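Local coordinates for protein putative metalloprotease II (Bacteroides fragilis, PDB 4ON1) that probably cleaves peptide bonds as an extracellular zinc-dependent metalloendopeptidase of the fragilysin family, at residues 23-27 and 153-157; 204-210 and 282-288; 298-302 and 317-323. Residues are numbered along the deposited sequence.

In the fold
Contact 1 lies toward the periphery, in the fragilysin-type N-terminal domain, and is partly buried; contacts 2 and 3 are buried in the catalytic part, across the chain's centre from it. The centres of contacts 2 and 3 are about 9 Å apart, against 30 and 34 Å from contact 1. Contacts 2 and 3 share neighbouring strands, 284-288 and 319-323, with Tyr284 O to Ala320 N at 2.9 Å and Leu286 O to Ser322 N at 2.8 Å; by strand pairing, contact 1 reaches the same extended sheet. Their chemistry differs: in contact 1 one asparagine side chain holds a loop, contact 2 is a parallel ladder with salt bridges at its ends, and contact 3 is an antiparallel ladder close to the zinc site.

Contact 1. Residues 23-27 and 153-157; sequences LRSMD and IKNIR
A classic beta bulge on strand 153-159 presents Asn155, whose side-chain amide binds the loop between strand 19-22 and helix 28-35 in the N-terminal domain. Lys154 (phi/psi -88/-51) and Asn155 (-152/169) both face Asn141, and both CB atoms point toward the loop. In residues 23-27, Arg24 (-75/-38) and Ser25 (-103/-6) are turn-like and Met26 (-71/144) is extended, which brings two carbonyls to the same amide; the closest CA pair is Asp27 and Lys154 at 4.7 Å. With chi1 in p (62°), Asn155 ND2 donates two hydrogen bonds, to Arg24 O at 3.0 Å and to Met26 O at 2.9 Å, while its OD1 accepts from Asn141 ND2. Lys154, bent at chi2 (-98°) and chi3 (-103°), lies along the loop, its CE 3.1 Å from Ser25 O. Lys154 NZ is 4.5 Å from Asp27 OD2, beyond a salt bridge. Asp27, N-cap of helix 28-35, caps a helix amide, and its N is hydrogen-bonded to the Asp30 side chain, consistent with a capping box. The Met26 side chain packs on Tyr106. A CA-H...O contact joins Asp27 CA to Lys154 O at 3.6 Å.

Contact 2. Residues 204-210 and 282-288; sequences EFMLIKE and KPYILLR
Two parallel inner strands of the catalytic sheet, 204-209 and 284-288, run with axes 4.6 Å apart at 31°, pairing Met206-Tyr284, Leu207-Ile285, Ile208-Leu286 and Lys209-Leu287. Five backbone hydrogen bonds of 2.8 to 2.9 Å make the ladder: Met206 N-Pro283 O, Ile285 N-Met206 O, Ile208 N-Ile285 O, Leu287 N-Ile208 O and Glu210 N-Leu287 O. On the face covered by helix 259-271, Met206 CB sits over the Tyr284 ring, 3.6 Å from its centroid, with the sulfur oblique to the ring in a Met-aromatic contact, and Ile208 CG1 abuts the ring edge, 3.9 Å from Tyr284 CD2; Leu286 CD1 packs 3.7 Å from both Glu210 CA and CB. On the other face Leu207 fills the space beside Ile285 and Leu287 (CD2 to Ile285 CD1 3.8 Å, CB to Leu287 CD1 3.9 Å), and Phe205 CD1 lies against Pro283 CB (3.8 Å) and Ile285 CD1 (4.0 Å). Glu204 OE1 pairs with Lys282 NZ (2.8 Å), Glu204 OE2 hydrogen-bonding to Thr245 and Lys282 to Gln279; Glu210 OE1 meets Arg288 NE and Glu210 OE2 Arg288 NH2 (both 2.9 Å), Arg288 also hydrogen-bonding to Thr291. These two pairs offset their own charges at the ends of the buried apolar stretch.

Contact 3. Residues 298-302 and 317-323; sequences FGYAS and EVAAIST
Ser302, Tyr300 and Ile321 bury the most surface where strand 299-301 lies antiparallel beside strand 319-323, axes 4.6 Å apart at 171°. Tyr300 and Ile321 form the hydrogen-bonded pair (CA-CA 5.3 Å): Tyr300 N to Ile321 O and Ile321 N to Tyr300 O, both 2.9 Å. On their shared face Tyr300 CB lies 3.8 Å from Ile321 CG1; with chi1 t the Tyr300 ring leads away to helix 259-271. Non-hydrogen-bonded pairs, Gly299-Ser322 and Ala301-Ala320, flank them at 4.2 Å between CA atoms. Strand 299-301 is the antiparallel edge strand of the catalytic domain's metzincin-type sheet; as in other metzincins, this strand rims the active-site cleft. Here Ala301 hydrogen-bonds through its backbone to the zinc ligand Asp176, consistent with a pro-segment occupying the cleft, and its side chain touches the zinc-binding helix 331-340. At the strand ends, Thr323 N donates to Phe298 O and Ser302 N to Ala319 O, both at 2.9 Å. Ser302 OG (chi1 p) lies 2.7 Å from a water that donates to Glu317 O at 2.6 Å.

Contact 1. Residues 23-27 and 153-157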
ATOM      1  N   LEU A  23      12.148 -13.292  14.600  1.00 22.01           N
ATOM      2  CA  LEU A  23      11.208 -13.240  13.489  1.00 21.49           C
ATOM      3  C   LEU A  23      10.501 -14.570  13.245  1.00 27.60           C
ATOM      4  O   LEU A  23       9.376 -14.599  12.744  1.00 28.20           O
ATOM      5  CB  LEU A  23      11.933 -12.788  12.215  1.00 25.13           C
ATOM      6  CG  LEU A  23      12.446 -11.342  12.210  1.00 22.92           C
ATOM      7  CD1 LEU A  23      13.427 -11.118  11.074  1.00 19.91           C
ATOM      8  CD2 LEU A  23      11.277 -10.370  12.087  1.00 22.71           C
ATOM      9  N   ARG A  24      11.153 -15.671  13.592  1.00 22.56           N
ATOM     10  CA  ARG A  24      10.543 -16.980  13.404  1.00 27.09           C
ATOM     11  C   ARG A  24       9.450 -17.271  14.437  1.00 26.90           C
ATOM     12  O   ARG A  24       8.426 -17.871  14.113  1.00 32.38           O
ATOM     13  CB  ARG A  24      11.608 -18.077  13.473  1.00 31.96           C
ATOM     14  CG  ARG A  24      12.501 -18.174  12.251  1.00 44.73           C
ATOM     15  CD  ARG A  24      12.503 -19.587  11.684  1.00 42.53           C
ATOM     16  NE  ARG A  24      13.371 -19.695  10.513  1.00 49.97           N
ATOM     17  CZ  ARG A  24      14.532 -20.341  10.497  1.00 57.04           C
ATOM     18  NH1 ARG A  24      14.961 -20.968  11.584  1.00 53.74           N
ATOM     19  NH2 ARG A  24      15.254 -20.379   9.387  1.00 63.10           N
ATOM     20  N   SER A  25       9.659 -16.842  15.677  1.00 18.81           N
ATOM     21  CA  SER A  25       8.768 -17.246  16.762  1.00 30.10           C
ATOM     22  C   SER A  25       7.786 -16.152  17.164  1.00 19.44           C
ATOM     23  O   SER A  25       6.914 -16.377  17.999  1.00 22.09           O
ATOM     24  CB  SER A  25       9.581 -17.669  17.987  1.00 20.82           C
ATOM     25  OG  SER A  25      10.291 -16.558  18.509  1.00 25.14           O
ATOM     26  N   MET A  26       7.925 -14.966  16.587  1.00 16.45           N
ATOM     27  CA  MET A  26       7.130 -13.836  17.056  1.00 24.60           C
ATOM     28  C   MET A  26       5.658 -13.988  16.676  1.00 22.66           C
ATOM     29  O   MET A  26       5.327 -14.524  15.615  1.00 27.73           O
ATOM     30  CB  MET A  26       7.672 -12.524  16.490  1.00 22.98           C
ATOM     31  CG  MET A  26       7.385 -12.335  15.022  1.00 20.47           C
ATOM     32  SD  MET A  26       7.948 -10.750  14.399  1.00 26.35           S
ATOM     33  CE  MET A  26       7.466 -10.938  12.682  1.00 24.60           C
ATOM     34  N   ASP A  27       4.773 -13.538  17.557  1.00 19.72           N
ATOM     35  CA  ASP A  27       3.380 -13.358  17.175  1.00 22.74           C
ATOM     36  C   ASP A  27       3.010 -11.885  17.374  1.00 19.23           C
ATOM     37  O   ASP A  27       3.898 -11.061  17.616  1.00 18.23           O
ATOM     38  CB  ASP A  27       2.455 -14.295  17.956  1.00 19.22           C
ATOM     39  CG  ASP A  27       2.547 -14.109  19.455  1.00 33.89           C
ATOM     40  OD1 ASP A  27       3.121 -13.100  19.915  1.00 30.71           O
ATOM     41  OD2 ASP A  27       2.026 -14.983  20.182  1.00 54.87           O
ATOM     42  N   ILE A 153      -0.909 -20.932  14.487  1.00 50.70           N
ATOM     43  CA  ILE A 153       0.005 -20.147  13.659  1.00 40.57           C
ATOM     44  C   ILE A 153       0.416 -18.847  14.348  1.00 31.94           C
ATOM     45  O   ILE A 153      -0.431 -18.080  14.811  1.00 44.43           O
ATOM     46  CB  ILE A 153      -0.615 -19.845  12.289  1.00 45.01           C
ATOM     47  CG1 ILE A 153      -0.899 -21.163  11.572  1.00 44.79           C
ATOM     48  CG2 ILE A 153       0.314 -18.967  11.447  1.00 33.40           C
ATOM     49  CD1 ILE A 153      -1.492 -21.002  10.217  1.00 50.30           C
ATOM     50  N   LYS A 154       1.724 -18.617  14.411  1.00 30.22           N
ATOM     51  CA  LYS A 154       2.299 -17.440  15.061  1.00 29.67           C
ATOM     52  C   LYS A 154       2.404 -16.257  14.093  1.00 30.80           C
ATOM     53  O   LYS A 154       1.988 -15.134  14.393  1.00 22.78           O
ATOM     54  CB  LYS A 154       3.696 -17.782  15.603  1.00 33.16           C
ATOM     55  CG  LYS A 154       3.748 -19.030  16.491  1.00 40.03           C
ATOM     56  CD  LYS A 154       3.721 -18.679  17.960  1.00 44.96           C
ATOM     57  CE  LYS A 154       5.105 -18.792  18.564  1.00 55.26           C
ATOM     58  NZ  LYS A 154       5.180 -18.142  19.902  1.00 64.06           N
ATOM     59  N   ASN A 155       2.998 -16.529  12.939  1.00 17.33           N
ATOM     60  CA  ASN A 155       3.199 -15.534  11.895  1.00 19.09           C
ATOM     61  C   ASN A 155       3.244 -16.156  10.511  1.00 21.83           C
ATOM     62  O   ASN A 155       3.362 -17.374  10.364  1.00 23.69           O
ATOM     63  CB  ASN A 155       4.491 -14.769  12.147  1.00 18.45           C
ATOM     64  CG  ASN A 155       5.705 -15.666  12.099  1.00 36.07           C
ATOM     65  OD1 ASN A 155       6.177 -16.038  11.019  1.00 34.75           O
ATOM     66  ND2 ASN A 155       6.225 -16.022  13.273  1.00 30.19           N
ATOM     67  N   ILE A 156       3.190 -15.295   9.505  1.00 15.68           N
ATOM     68  CA  ILE A 156       3.304 -15.691   8.113  1.00 21.35           C
ATOM     69  C   ILE A 156       4.462 -14.919   7.495  1.00 25.77           C
ATOM     70  O   ILE A 156       4.579 -13.714   7.692  1.00 19.35           O
ATOM     71  CB  ILE A 156       2.020 -15.390   7.315  1.00 26.46           C
ATOM     72  CG1 ILE A 156       0.828 -16.126   7.911  1.00 36.66           C
ATOM     73  CG2 ILE A 156       2.188 -15.811   5.884  1.00 40.92           C
ATOM     74  CD1 ILE A 156       1.055 -17.591   8.048  1.00 47.30           C
ATOM     75  N   ARG A 157       5.315 -15.622   6.759  1.00 19.46           N
ATOM     76  CA  ARG A 157       6.451 -15.018   6.069  1.00 17.02           C
ATOM     77  C   ARG A 157       6.275 -15.197   4.564  1.00 22.18           C
ATOM     78  O   ARG A 157       6.280 -16.319   4.065  1.00 16.74           O
ATOM     79  CB  ARG A 157       7.753 -15.665   6.546  1.00 17.78           C
ATOM     80  CG  ARG A 157       9.027 -15.122   5.929  1.00 15.74           C
ATOM     81  CD  ARG A 157      10.158 -16.086   6.220  1.00 22.00           C
ATOM     82  NE  ARG A 157      11.473 -15.513   5.966  1.00 28.14           N
ATOM     83  CZ  ARG A 157      12.069 -15.510   4.780  1.00 28.93           C
ATOM     84  NH1 ARG A 157      11.457 -16.032   3.724  1.00 19.62           N
ATOM     85  NH2 ARG A 157      13.279 -14.978   4.653  1.00 25.23           N
TER

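Contact 2. Residues 204-210 and 282-288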
ATOM      1  N   GLU A 204      -6.387  13.925   1.581  1.00 15.44           N
ATOM      2  CA  GLU A 204      -7.040  12.743   2.154  1.00 14.46           C
ATOM      3  C   GLU A 204      -7.509  11.769   1.086  1.00 21.55           C
ATOM      4  O   GLU A 204      -8.324  12.124   0.234  1.00 22.25           O
ATOM      5  CB  GLU A 204      -8.236  13.135   3.036  1.00 23.24           C
ATOM      6  CG  GLU A 204      -8.959  11.923   3.653  1.00 22.45           C
ATOM      7  CD  GLU A 204     -10.135  12.309   4.549  1.00 26.98           C
ATOM      8  OE1 GLU A 204     -10.580  13.475   4.502  1.00 37.22           O
ATOM      9  OE2 GLU A 204     -10.620  11.440   5.305  1.00 34.04           O
ATOM     10  N   PHE A 205      -6.980  10.548   1.123  1.00 13.33           N
ATOM     11  CA  PHE A 205      -7.440   9.492   0.226  1.00 12.46           C
ATOM     12  C   PHE A 205      -8.532   8.666   0.880  1.00 22.08           C
ATOM     13  O   PHE A 205      -8.357   8.174   2.001  1.00 15.99           O
ATOM     14  CB  PHE A 205      -6.284   8.577  -0.187  1.00 12.46           C
ATOM     15  CG  PHE A 205      -5.240   9.268  -0.992  1.00 20.44           C
ATOM     16  CD1 PHE A 205      -5.430   9.493  -2.349  1.00 17.87           C
ATOM     17  CD2 PHE A 205      -4.075   9.726  -0.390  1.00 22.62           C
ATOM     18  CE1 PHE A 205      -4.468  10.147  -3.093  1.00 11.68           C
ATOM     19  CE2 PHE A 205      -3.106  10.386  -1.128  1.00 24.64           C
ATOM     20  CZ  PHE A 205      -3.301  10.592  -2.483  1.00 18.16           C
ATOM     21  N   MET A 206      -9.657   8.521   0.181  1.00 12.34           N
ATOM     22  CA  MET A 206     -10.738   7.671   0.655  1.00 16.00           C
ATOM     23  C   MET A 206     -10.602   6.302   0.010  1.00 18.97           C
ATOM     24  O   MET A 206     -10.822   6.136  -1.190  1.00 15.66           O
ATOM     25  CB  MET A 206     -12.102   8.286   0.339  1.00 17.92           C
ATOM     26  CG  MET A 206     -12.297   9.707   0.861  1.00 16.05           C
ATOM     27  SD  MET A 206     -12.415   9.748   2.665  1.00 19.76           S
ATOM     28  CE  MET A 206     -14.078   9.096   2.881  1.00 18.00           C
ATOM     29  N   LEU A 207     -10.211   5.322   0.815  1.00  8.23           N
ATOM     30  CA  LEU A 207      -9.947   3.988   0.301  1.00 10.40           C
ATOM     31  C   LEU A 207     -11.148   3.102   0.589  1.00 13.30           C
ATOM     32  O   LEU A 207     -11.439   2.772   1.740  1.00 16.37           O
ATOM     33  CB  LEU A 207      -8.670   3.422   0.918  1.00  7.26           C
ATOM     34  CG  LEU A 207      -7.448   4.340   0.779  1.00 17.47           C
ATOM     35  CD1 LEU A 207      -6.235   3.720   1.422  1.00 19.84           C
ATOM     36  CD2 LEU A 207      -7.155   4.623  -0.674  1.00 13.28           C
ATOM     37  N   ILE A 208     -11.859   2.734  -0.465  1.00 12.65           N
ATOM     38  CA  ILE A 208     -13.143   2.074  -0.304  1.00 11.40           C
ATOM     39  C   ILE A 208     -13.016   0.590  -0.613  1.00 14.62           C
ATOM     40  O   ILE A 208     -12.686   0.215  -1.735  1.00 15.22           O
ATOM     41  CB  ILE A 208     -14.212   2.697  -1.222  1.00 11.11           C
ATOM     42  CG1 ILE A 208     -14.255   4.224  -1.050  1.00  9.12           C
ATOM     43  CG2 ILE A 208     -15.579   2.084  -0.932  1.00  9.81           C
ATOM     44  CD1 ILE A 208     -14.530   4.687   0.398  1.00 10.41           C
ATOM     45  N   LYS A 209     -13.262  -0.253   0.385  1.00  8.79           N
ATOM     46  CA  LYS A 209     -13.177  -1.703   0.183  1.00 13.15           C
ATOM     47  C   LYS A 209     -14.392  -2.216  -0.560  1.00 18.50           C
ATOM     48  O   LYS A 209     -15.520  -2.050  -0.099  1.00 18.22           O
ATOM     49  CB  LYS A 209     -13.035  -2.441   1.522  1.00  9.58           C
ATOM     50  CG  LYS A 209     -11.757  -2.072   2.266  1.00 22.48           C
ATOM     51  CD  LYS A 209     -11.764  -2.573   3.703  1.00 24.26           C
ATOM     52  CE  LYS A 209     -11.669  -4.086   3.759  1.00 34.84           C
ATOM     53  NZ  LYS A 209     -11.572  -4.557   5.167  1.00 39.07           N
ATOM     54  N   GLU A 210     -14.157  -2.835  -1.714  1.00 13.93           N
ATOM     55  CA  GLU A 210     -15.228  -3.463  -2.484  1.00 15.29           C
ATOM     56  C   GLU A 210     -15.872  -4.561  -1.642  1.00 12.80           C
ATOM     57  O   GLU A 210     -15.179  -5.345  -0.993  1.00 14.28           O
ATOM     58  CB  GLU A 210     -14.688  -4.026  -3.804  1.00 14.32           C
ATOM     59  CG  GLU A 210     -15.712  -4.782  -4.655  1.00 18.13           C
ATOM     60  CD  GLU A 210     -15.107  -5.360  -5.934  1.00 23.80           C
ATOM     61  OE1 GLU A 210     -14.372  -4.630  -6.640  1.00 28.68           O
ATOM     62  OE2 GLU A 210     -15.349  -6.550  -6.220  1.00 35.35           O
ATOM     63  N   LYS A 282     -12.663  14.684  -2.728  1.00 19.11           N
ATOM     64  CA  LYS A 282     -11.503  13.889  -2.334  1.00 20.06           C
ATOM     65  C   LYS A 282     -11.296  12.782  -3.355  1.00 17.58           C
ATOM     66  O   LYS A 282     -12.244  12.387  -4.029  1.00 14.16           O
ATOM     67  CB  LYS A 282     -11.697  13.278  -0.938  1.00 15.16           C
ATOM     68  CG  LYS A 282     -12.014  14.269   0.162  1.00 18.87           C
ATOM     69  CD  LYS A 282     -12.307  13.517   1.462  1.00 22.51           C
ATOM     70  CE  LYS A 282     -12.894  14.442   2.525  1.00 28.35           C
ATOM     71  NZ  LYS A 282     -13.233  13.676   3.750  1.00 32.46           N
ATOM     72  N   PRO A 283     -10.057  12.281  -3.472  1.00 18.31           N
ATOM     73  CA  PRO A 283      -9.787  11.111  -4.315  1.00 15.93           C
ATOM     74  C   PRO A 283     -10.363   9.865  -3.680  1.00 20.00           C
ATOM     75  O   PRO A 283     -10.142   9.657  -2.490  1.00 15.20           O
ATOM     76  CB  PRO A 283      -8.252  11.033  -4.359  1.00 15.35           C
ATOM     77  CG  PRO A 283      -7.764  12.358  -3.817  1.00 23.24           C
ATOM     78  CD  PRO A 283      -8.829  12.824  -2.869  1.00 12.41           C
ATOM     79  N   TYR A 284     -11.086   9.063  -4.455  1.00 10.92           N
ATOM     80  CA  TYR A 284     -11.640   7.805  -3.964  1.00 14.82           C
ATOM     81  C   TYR A 284     -11.069   6.631  -4.733  1.00 15.51           C
ATOM     82  O   TYR A 284     -11.077   6.642  -5.957  1.00 14.56           O
ATOM     83  CB  TYR A 284     -13.163   7.800  -4.085  1.00 12.35           C
ATOM     84  CG  TYR A 284     -13.881   8.631  -3.053  1.00 17.33           C
ATOM     85  CD1 TYR A 284     -13.926  10.008  -3.155  1.00 13.93           C
ATOM     86  CD2 TYR A 284     -14.553   8.029  -2.001  1.00  8.74           C
ATOM     87  CE1 TYR A 284     -14.594  10.772  -2.214  1.00 14.54           C
ATOM     88  CE2 TYR A 284     -15.223   8.780  -1.055  1.00 14.17           C
ATOM     89  CZ  TYR A 284     -15.242  10.146  -1.169  1.00 11.77           C
ATOM     90  OH  TYR A 284     -15.907  10.894  -0.237  1.00 21.97           O
ATOM     91  N   ILE A 285     -10.576   5.617  -4.026  1.00  8.07           N
ATOM     92  CA  ILE A 285     -10.065   4.440  -4.709  1.00 11.05           C
ATOM     93  C   ILE A 285     -10.756   3.172  -4.223  1.00 14.98           C
ATOM     94  O   ILE A 285     -10.807   2.903  -3.021  1.00 14.03           O
ATOM     95  CB  ILE A 285      -8.538   4.303  -4.536  1.00 13.57           C
ATOM     96  CG1 ILE A 285      -7.829   5.528  -5.116  1.00 13.60           C
ATOM     97  CG2 ILE A 285      -8.024   3.075  -5.275  1.00 10.36           C
ATOM     98  CD1 ILE A 285      -7.270   6.440  -4.060  1.00 24.98           C
ATOM     99  N   LEU A 286     -11.308   2.407  -5.167  1.00  8.59           N
ATOM    100  CA  LEU A 286     -11.956   1.134  -4.855  1.00 13.99           C
ATOM    101  C   LEU A 286     -10.929   0.011  -4.778  1.00 13.70           C
ATOM    102  O   LEU A 286     -10.114  -0.159  -5.694  1.00 16.70           O
ATOM    103  CB  LEU A 286     -13.013   0.792  -5.913  1.00 11.47           C
ATOM    104  CG  LEU A 286     -13.800  -0.501  -5.684  1.00 10.57           C
ATOM    105  CD1 LEU A 286     -14.722  -0.359  -4.476  1.00 13.19           C
ATOM    106  CD2 LEU A 286     -14.606  -0.869  -6.929  1.00  9.82           C
ATOM    107  N   LEU A 287     -10.988  -0.774  -3.703  1.00 10.92           N
ATOM    108  CA  LEU A 287      -9.997  -1.816  -3.469  1.00 12.64           C
ATOM    109  C   LEU A 287     -10.582  -3.229  -3.474  1.00 19.98           C
ATOM    110  O   LEU A 287     -11.578  -3.511  -2.804  1.00 14.83           O
ATOM    111  CB  LEU A 287      -9.286  -1.572  -2.130  1.00 11.91           C
ATOM    112  CG  LEU A 287      -8.607  -0.207  -1.946  1.00 15.70           C
ATOM    113  CD1 LEU A 287      -7.934  -0.125  -0.572  1.00 18.35           C
ATOM    114  CD2 LEU A 287      -7.587   0.009  -3.038  1.00 13.03           C
ATOM    115  N   ARG A 288      -9.942  -4.120  -4.224  1.00 11.73           N
ATOM    116  CA  ARG A 288     -10.288  -5.539  -4.211  1.00 13.49           C
ATOM    117  C   ARG A 288      -9.010  -6.349  -4.205  1.00 17.14           C
ATOM    118  O   ARG A 288      -7.946  -5.831  -4.549  1.00 10.47           O
ATOM    119  CB  ARG A 288     -11.139  -5.918  -5.420  1.00 12.94           C
ATOM    120  CG  ARG A 288     -10.426  -5.647  -6.740  1.00 16.80           C
ATOM    121  CD  ARG A 288     -11.012  -6.443  -7.891  1.00 20.94           C
ATOM    122  NE  ARG A 288     -12.464  -6.315  -7.979  1.00 17.36           N
ATOM    123  CZ  ARG A 288     -13.193  -6.809  -8.974  1.00 22.96           C
ATOM    124  NH1 ARG A 288     -12.600  -7.441  -9.979  1.00 21.85           N
ATOM    125  NH2 ARG A 288     -14.511  -6.659  -8.971  1.00 19.99           N
TER
HETATM  126  O   HOH W   1     -12.310  -5.577  -1.042  1.00 14.34           O

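Contact 3. Residues 298-302 and 317-323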
ATOM      1  N   PHE A 298      -4.623  -4.239 -13.360  1.00 17.75           N
ATOM      2  CA  PHE A 298      -4.355  -4.254 -11.923  1.00 16.42           C
ATOM      3  C   PHE A 298      -4.911  -3.021 -11.230  1.00 23.16           C
ATOM      4  O   PHE A 298      -5.158  -3.027 -10.023  1.00 13.46           O
ATOM      5  CB  PHE A 298      -2.850  -4.341 -11.659  1.00 18.18           C
ATOM      6  CG  PHE A 298      -2.149  -5.375 -12.489  1.00 29.44           C
ATOM      7  CD1 PHE A 298      -2.728  -6.616 -12.706  1.00 29.53           C
ATOM      8  CD2 PHE A 298      -0.913  -5.105 -13.051  1.00 37.77           C
ATOM      9  CE1 PHE A 298      -2.084  -7.572 -13.478  1.00 36.10           C
ATOM     10  CE2 PHE A 298      -0.262  -6.054 -13.820  1.00 42.57           C
ATOM     11  CZ  PHE A 298      -0.853  -7.290 -14.033  1.00 37.47           C
ATOM     12  N   GLY A 299      -5.094  -1.957 -12.000  1.00 12.15           N
ATOM     13  CA  GLY A 299      -5.581  -0.698 -11.473  1.00 13.00           C
ATOM     14  C   GLY A 299      -5.983   0.192 -12.627  1.00 19.04           C
ATOM     15  O   GLY A 299      -5.595  -0.055 -13.767  1.00 15.09           O
ATOM     16  N   TYR A 300      -6.775   1.218 -12.341  1.00 11.00           N
ATOM     17  CA  TYR A 300      -7.235   2.128 -13.381  1.00 14.38           C
ATOM     18  C   TYR A 300      -7.633   3.455 -12.767  1.00 17.10           C
ATOM     19  O   TYR A 300      -8.416   3.492 -11.819  1.00 16.10           O
ATOM     20  CB  TYR A 300      -8.408   1.519 -14.155  1.00 14.67           C
ATOM     21  CG  TYR A 300      -8.866   2.348 -15.342  1.00 16.67           C
ATOM     22  CD1 TYR A 300      -8.176   2.325 -16.546  1.00 20.55           C
ATOM     23  CD2 TYR A 300      -9.999   3.143 -15.252  1.00 18.58           C
ATOM     24  CE1 TYR A 300      -8.602   3.082 -17.625  1.00 20.72           C
ATOM     25  CE2 TYR A 300     -10.431   3.900 -16.312  1.00 21.80           C
ATOM     26  CZ  TYR A 300      -9.733   3.866 -17.498  1.00 32.68           C
ATOM     27  OH  TYR A 300     -10.184   4.621 -18.554  1.00 30.50           O
ATOM     28  N   ALA A 301      -7.083   4.538 -13.308  1.00 17.88           N
ATOM     29  CA  ALA A 301      -7.322   5.879 -12.780  1.00 19.03           C
ATOM     30  C   ALA A 301      -8.248   6.672 -13.690  1.00 18.12           C
ATOM     31  O   ALA A 301      -8.200   6.527 -14.915  1.00 14.17           O
ATOM     32  CB  ALA A 301      -5.994   6.617 -12.603  1.00 15.38           C
ATOM     33  N   SER A 302      -9.080   7.525 -13.095  1.00 15.74           N
ATOM     34  CA  SER A 302     -10.065   8.294 -13.859  1.00 15.97           C
ATOM     35  C   SER A 302      -9.421   9.297 -14.805  1.00 21.61           C
ATOM     36  O   SER A 302     -10.036   9.707 -15.785  1.00 20.73           O
ATOM     37  CB  SER A 302     -11.033   9.020 -12.928  1.00 14.30           C
ATOM     38  OG  SER A 302     -10.359   9.963 -12.133  1.00 12.45           O
ATOM     39  N   GLU A 317     -15.306  12.963  -9.084  1.00 18.85           N
ATOM     40  CA  GLU A 317     -14.680  12.820 -10.400  1.00 14.32           C
ATOM     41  C   GLU A 317     -13.260  12.298 -10.308  1.00 15.63           C
ATOM     42  O   GLU A 317     -12.725  11.780 -11.288  1.00 20.46           O
ATOM     43  CB  GLU A 317     -14.691  14.154 -11.146  1.00 14.66           C
ATOM     44  CG  GLU A 317     -16.057  14.525 -11.700  1.00 25.36           C
ATOM     45  CD  GLU A 317     -16.137  15.977 -12.115  1.00 37.13           C
ATOM     46  OE1 GLU A 317     -15.075  16.622 -12.253  1.00 33.37           O
ATOM     47  OE2 GLU A 317     -17.267  16.475 -12.292  1.00 44.89           O
ATOM     48  N   VAL A 318     -12.637  12.461  -9.142  1.00 15.03           N
ATOM     49  CA  VAL A 318     -11.288  11.943  -8.934  1.00 16.80           C
ATOM     50  C   VAL A 318     -11.363  10.583  -8.263  1.00 21.20           C
ATOM     51  O   VAL A 318     -11.646  10.479  -7.077  1.00 12.38           O
ATOM     52  CB  VAL A 318     -10.415  12.891  -8.075  1.00 19.69           C
ATOM     53  CG1 VAL A 318      -9.032  12.281  -7.848  1.00 12.20           C
ATOM     54  CG2 VAL A 318     -10.293  14.251  -8.737  1.00 16.44           C
ATOM     55  N   ALA A 319     -11.131   9.533  -9.038  1.00 13.22           N
ATOM     56  CA  ALA A 319     -11.295   8.189  -8.526  1.00 14.71           C
ATOM     57  C   ALA A 319     -10.414   7.207  -9.259  1.00 16.30           C
ATOM     58  O   ALA A 319      -9.920   7.482 -10.356  1.00 14.24           O
ATOM     59  CB  ALA A 319     -12.764   7.747  -8.614  1.00 10.15           C
ATOM     60  N   ALA A 320     -10.228   6.053  -8.640  1.00 13.80           N
ATOM     61  CA  ALA A 320      -9.493   4.974  -9.262  1.00 14.49           C
ATOM     62  C   ALA A 320      -9.994   3.655  -8.711  1.00 15.89           C
ATOM     63  O   ALA A 320     -10.749   3.619  -7.748  1.00 12.06           O
ATOM     64  CB  ALA A 320      -7.997   5.121  -9.017  1.00  8.66           C
ATOM     65  N   ILE A 321      -9.576   2.572  -9.342  1.00 11.69           N
ATOM     66  CA  ILE A 321      -9.763   1.252  -8.782  1.00 11.67           C
ATOM     67  C   ILE A 321      -8.381   0.610  -8.704  1.00 17.11           C
ATOM     68  O   ILE A 321      -7.510   0.897  -9.530  1.00 15.81           O
ATOM     69  CB  ILE A 321     -10.727   0.417  -9.628  1.00 10.77           C
ATOM     70  CG1 ILE A 321     -10.130   0.146 -11.005  1.00 14.64           C
ATOM     71  CG2 ILE A 321     -12.048   1.169  -9.827  1.00 11.13           C
ATOM     72  CD1 ILE A 321     -11.107  -0.534 -11.958  1.00 16.04           C
ATOM     73  N   SER A 322      -8.169  -0.242  -7.710  1.00 12.83           N
ATOM     74  CA  SER A 322      -6.853  -0.837  -7.522  1.00 11.55           C
ATOM     75  C   SER A 322      -6.923  -2.187  -6.848  1.00 15.64           C
ATOM     76  O   SER A 322      -7.696  -2.379  -5.911  1.00 12.04           O
ATOM     77  CB  SER A 322      -5.962   0.095  -6.693  1.00 11.85           C
ATOM     78  OG  SER A 322      -4.675  -0.483  -6.532  1.00 15.04           O
ATOM     79  N   THR A 323      -6.095  -3.115  -7.313  1.00 10.59           N
ATOM     80  CA  THR A 323      -5.886  -4.363  -6.595  1.00 14.76           C
ATOM     81  C   THR A 323      -5.108  -4.075  -5.311  1.00 16.98           C
ATOM     82  O   THR A 323      -4.431  -3.047  -5.207  1.00 12.62           O
ATOM     83  CB  THR A 323      -5.118  -5.386  -7.447  1.00 14.06           C
ATOM     84  OG1 THR A 323      -5.138  -6.675  -6.808  1.00 14.40           O
ATOM     85  CG2 THR A 323      -3.683  -4.923  -7.665  1.00 13.24           C
TER
HETATM   86  O   HOH W   2     -10.880  12.480 -12.951  1.00 33.83           O